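Local coordinates for calcium uptake protein 3, mitochondrial (Homo sapiens, PDB 6AGI), which senses calcium through its EF-hands and, as a disulfide-linked heterodimer with MICU1, tunes the activity of the mitochondrial calcium uniporter channel, at residues B[207-210]-B[211-215]; B[223-227]-B[228-232]. All coordinates share one frame; numbering follows the deposited sequence.

Contact 1: residues B[207-210]-B[211-215]; sequences VTDT and TLLVH
The first torsion of Thr-210 (chi1 56°) sets OG1 between its own backbone N and carbonyl carbon, and from there the hydroxyl leans over the first turn of the helix that starts at Thr-211, toward Leu-213. Leu-213 N reaches Thr-210 OG1 in a weak hydrogen bond of 3.4 Å. The same oxygen also bonds to the carboxylate of Glu-92, its stronger partner, so the cap is shared between the helix end and helix 90-101. The backbone does the firmer work: Val-214 N donates to Thr-210 O over 3.0 Å, nearly straight at 165°.

Beside these bonds the aliphatic branches fold back on the incoming chain. Leu-213 CB lies close to Thr-210 OG1, at 3.2 Å. Farther out, Leu-213 brings CD2 up to Thr-208 O (3.9 Å) and, across the side chain of Asp-209 at about a right angle, to within 4.1 Å of Asp-209 OD1, which also has a long, weak ion pair with Lys-124. Val-214 turns CG2, which lies beside its backbone N, to the carboxylate from the next position, 3.9 Å from Asp-209 OD2. Thr-211 points away from the incoming chain and bonds through OG1 to Val-87 N, while Leu-213 also packs on Phe-127 of helix 124-138. A threonine N-cap thus begins the short helix 211-217, seated among the helices next to the first EF-hand.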
# COMPACT_ATOMS: atom_id res chain seq x y z
N VAL B 207 -9.21 -33.56 -8.12
CA VAL B 207 -7.86 -33.15 -7.77
C VAL B 207 -7.56 -33.73 -6.40
O VAL B 207 -8.47 -34.06 -5.63
CB VAL B 207 -7.72 -31.60 -7.82
CG1 VAL B 207 -6.64 -31.08 -6.89
CG2 VAL B 207 -7.46 -31.14 -9.26
N THR B 208 -6.27 -33.92 -6.11
CA THR B 208 -5.87 -34.49 -4.83
C THR B 208 -6.32 -33.63 -3.65
O THR B 208 -6.00 -32.44 -3.56
CB THR B 208 -4.35 -34.66 -4.80
OG1 THR B 208 -3.98 -35.80 -5.56
CG2 THR B 208 -3.86 -34.83 -3.37
N ASP B 209 -7.03 -34.25 -2.71
CA ASP B 209 -7.50 -33.53 -1.53
C ASP B 209 -6.31 -33.14 -0.67
O ASP B 209 -5.26 -33.77 -0.70
CB ASP B 209 -8.46 -34.40 -0.71
CG ASP B 209 -9.90 -34.23 -1.12
OD1 ASP B 209 -10.16 -33.58 -2.16
OD2 ASP B 209 -10.78 -34.79 -0.43
N THR B 210 -6.47 -32.05 0.08
CA THR B 210 -5.39 -31.52 0.89
C THR B 210 -5.97 -31.17 2.25
O THR B 210 -7.19 -31.28 2.48
CB THR B 210 -4.72 -30.28 0.27
OG1 THR B 210 -5.71 -29.27 0.01
CG2 THR B 210 -3.97 -30.63 -1.02
N THR B 211 -5.09 -30.78 3.18
CA THR B 211 -5.56 -30.43 4.52
C THR B 211 -6.45 -29.20 4.50
O THR B 211 -7.51 -29.20 5.12
CB THR B 211 -4.37 -30.27 5.48
OG1 THR B 211 -3.94 -31.57 5.90
CG2 THR B 211 -4.72 -29.36 6.68
N LEU B 212 -6.05 -28.14 3.79
CA LEU B 212 -6.90 -26.96 3.77
C LEU B 212 -8.20 -27.23 3.03
O LEU B 212 -9.26 -26.70 3.39
CB LEU B 212 -6.16 -25.76 3.17
CG LEU B 212 -5.18 -25.19 4.19
CD1 LEU B 212 -4.50 -23.95 3.63
CD2 LEU B 212 -5.88 -24.89 5.55
N LEU B 213 -8.16 -28.10 2.02
CA LEU B 213 -9.35 -28.41 1.25
C LEU B 213 -10.39 -29.16 2.11
O LEU B 213 -11.58 -28.81 2.11
CB LEU B 213 -8.92 -29.23 0.05
CG LEU B 213 -9.42 -28.92 -1.35
CD1 LEU B 213 -9.22 -27.46 -1.65
CD2 LEU B 213 -8.64 -29.80 -2.32
N VAL B 214 -9.95 -30.16 2.89
CA VAL B 214 -10.84 -30.90 3.78
C VAL B 214 -11.24 -30.06 4.99
O VAL B 214 -12.39 -30.09 5.45
CB VAL B 214 -10.18 -32.23 4.18
CG1 VAL B 214 -11.05 -32.99 5.15
CG2 VAL B 214 -9.98 -33.08 2.94
N HIS B 215 -10.29 -29.31 5.54
CA HIS B 215 -10.60 -28.46 6.67
C HIS B 215 -11.69 -27.45 6.32
O HIS B 215 -12.58 -27.19 7.13
CB HIS B 215 -9.32 -27.75 7.12
CG HIS B 215 -9.53 -26.77 8.23
ND1 HIS B 215 -9.63 -27.15 9.55
CD2 HIS B 215 -9.65 -25.42 8.22
CE1 HIS B 215 -9.80 -26.08 10.31
NE2 HIS B 215 -9.82 -25.02 9.52

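Contact 2: residues B[223-227]-B[228-232]; sequences AELNF and EDFYR
Asn-226 and Asp-229 meet at an asparagine N-cap, their side chains crossing at about a right angle with amide and carboxylate planes 42° apart. Asn-226 CG sits between its backbone N and carbonyl carbon (chi1 67°), which curls the amide back over the first turn of helix 227-250. There Asn-226 OD1 accepts from Asp-229 N at 2.9 Å, the donor lying above the carbonyl plane. Asn-226 O also takes a weak bond from Phe-230 N. With an alanine here, Asp-229 N would probably be left without its capping acceptor and the start of the helix weakened. Asn-226 also touches Met-121, a calcium ligand of EF-hand 1, while Leu-225 pairs by backbone hydrogen bonding with Val-122.

On another side of the turn, Phe-227 and Tyr-231 run side by side in the same direction, yet their rings stand at 85°. Tyr-231 turns its edge to the Phe-227 face in an offset edge-to-face pair, centroids 6.0 Å apart. Leu-225 crosses Phe-230 nearly perpendicularly, its CD1 at the ring edge, 4.1 Å from Phe-230 CD1. One turn along, Arg-232 NH2 forms a salt bridge with Asp-229 OD1, 2.9 Å long, on the anti side and out of the carboxylate plane.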
# COMPACT_ATOMS: atom_id res chain seq x y z
N ALA B 223 -19.21 -28.51 1.89
CA ALA B 223 -19.39 -27.41 2.84
C ALA B 223 -18.94 -26.09 2.22
O ALA B 223 -18.10 -26.06 1.31
CB ALA B 223 -18.61 -27.67 4.13
N GLU B 224 -19.44 -24.98 2.78
CA GLU B 224 -19.08 -23.67 2.25
C GLU B 224 -18.59 -22.75 3.36
O GLU B 224 -18.87 -22.96 4.54
CB GLU B 224 -20.27 -23.00 1.54
CG GLU B 224 -20.85 -23.76 0.36
CD GLU B 224 -22.30 -24.16 0.60
OE1 GLU B 224 -22.93 -23.58 1.52
OE2 GLU B 224 -22.81 -25.05 -0.12
N LEU B 225 -17.82 -21.73 2.93
CA LEU B 225 -17.07 -20.84 3.80
C LEU B 225 -17.66 -19.44 3.75
O LEU B 225 -17.71 -18.83 2.67
CB LEU B 225 -15.61 -20.79 3.38
CG LEU B 225 -14.59 -21.74 3.97
CD1 LEU B 225 -13.21 -21.29 3.46
CD2 LEU B 225 -14.64 -21.68 5.48
N ASN B 226 -18.10 -18.92 4.89
CA ASN B 226 -18.56 -17.54 4.97
C ASN B 226 -17.37 -16.63 5.31
O ASN B 226 -16.26 -17.10 5.60
CB ASN B 226 -19.69 -17.40 5.99
CG ASN B 226 -19.21 -17.65 7.43
OD1 ASN B 226 -18.09 -18.09 7.67
ND2 ASN B 226 -20.09 -17.40 8.38
N PHE B 227 -17.60 -15.32 5.31
CA PHE B 227 -16.52 -14.38 5.60
C PHE B 227 -15.95 -14.57 7.01
O PHE B 227 -14.75 -14.40 7.24
CB PHE B 227 -17.00 -12.95 5.45
CG PHE B 227 -15.96 -11.95 5.80
CD1 PHE B 227 -14.67 -12.07 5.30
CD2 PHE B 227 -16.27 -10.91 6.67
CE1 PHE B 227 -13.69 -11.13 5.66
CE2 PHE B 227 -15.31 -9.98 7.04
CZ PHE B 227 -14.02 -10.08 6.53
N GLU B 228 -16.81 -14.91 7.97
CA GLU B 228 -16.35 -14.96 9.35
C GLU B 228 -15.34 -16.10 9.56
O GLU B 228 -14.29 -15.90 10.19
CB GLU B 228 -17.57 -15.04 10.26
CG GLU B 228 -18.42 -13.73 10.26
CD GLU B 228 -19.49 -13.62 9.13
OE1 GLU B 228 -19.94 -14.66 8.59
OE2 GLU B 228 -19.90 -12.48 8.79
N ASP B 229 -15.60 -17.28 8.99
CA ASP B 229 -14.61 -18.35 9.13
C ASP B 229 -13.30 -18.04 8.41
O ASP B 229 -12.22 -18.30 8.93
CB ASP B 229 -15.14 -19.70 8.62
CG ASP B 229 -16.49 -20.06 9.19
OD1 ASP B 229 -16.64 -19.98 10.43
OD2 ASP B 229 -17.36 -20.54 8.43
N PHE B 230 -13.40 -17.45 7.22
CA PHE B 230 -12.22 -17.04 6.44
C PHE B 230 -11.35 -16.08 7.25
O PHE B 230 -10.13 -16.29 7.38
CB PHE B 230 -12.76 -16.38 5.17
CG PHE B 230 -11.82 -16.36 4.01
CD1 PHE B 230 -11.58 -17.51 3.27
CD2 PHE B 230 -11.28 -15.15 3.57
CE1 PHE B 230 -10.74 -17.48 2.16
CE2 PHE B 230 -10.47 -15.10 2.46
CZ PHE B 230 -10.19 -16.28 1.75
N TYR B 231 -11.97 -15.03 7.79
CA TYR B 231 -11.28 -14.10 8.66
C TYR B 231 -10.63 -14.83 9.82
O TYR B 231 -9.50 -14.52 10.21
CB TYR B 231 -12.27 -13.05 9.18
CG TYR B 231 -11.64 -11.92 9.97
CD1 TYR B 231 -11.19 -12.11 11.27
CD2 TYR B 231 -11.56 -10.65 9.44
CE1 TYR B 231 -10.62 -11.07 11.99
CE2 TYR B 231 -10.99 -9.60 10.15
CZ TYR B 231 -10.53 -9.83 11.44
OH TYR B 231 -9.97 -8.82 12.17
N ARG B 232 -11.34 -15.79 10.42
CA ARG B 232 -10.77 -16.41 11.59
C ARG B 232 -9.58 -17.29 11.24
O ARG B 232 -8.61 -17.36 12.00
CB ARG B 232 -11.83 -17.19 12.35
CG ARG B 232 -12.84 -16.31 13.02
CD ARG B 232 -13.72 -17.07 14.00
NE ARG B 232 -14.78 -17.80 13.31
CZ ARG B 232 -16.06 -17.45 13.35
NH1 ARG B 232 -16.43 -16.36 14.02
NH2 ARG B 232 -16.97 -18.16 12.70

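Overall arrangement
Following the chain from its N terminus, the two contacts lie in series, neither nested nor crossed. Contact 1 comes first, where the chain resumes after the unmodelled stretch 161-205 and enters helix 211-217. Contact 2 follows once that helix has ended, where the next loop runs into the long helix 227-250. Each therefore closes a loop onto the start of a helix. Their centres are about 16 Å apart and their nearest atoms about 6 Å, without touching. Contact 1 packs against helices 58-66, 90-101 and 124-138, whereas contact 2 lies against both the calcium-binding loop of EF-hand 1 and helix 104-114, so both border the first EF-hand.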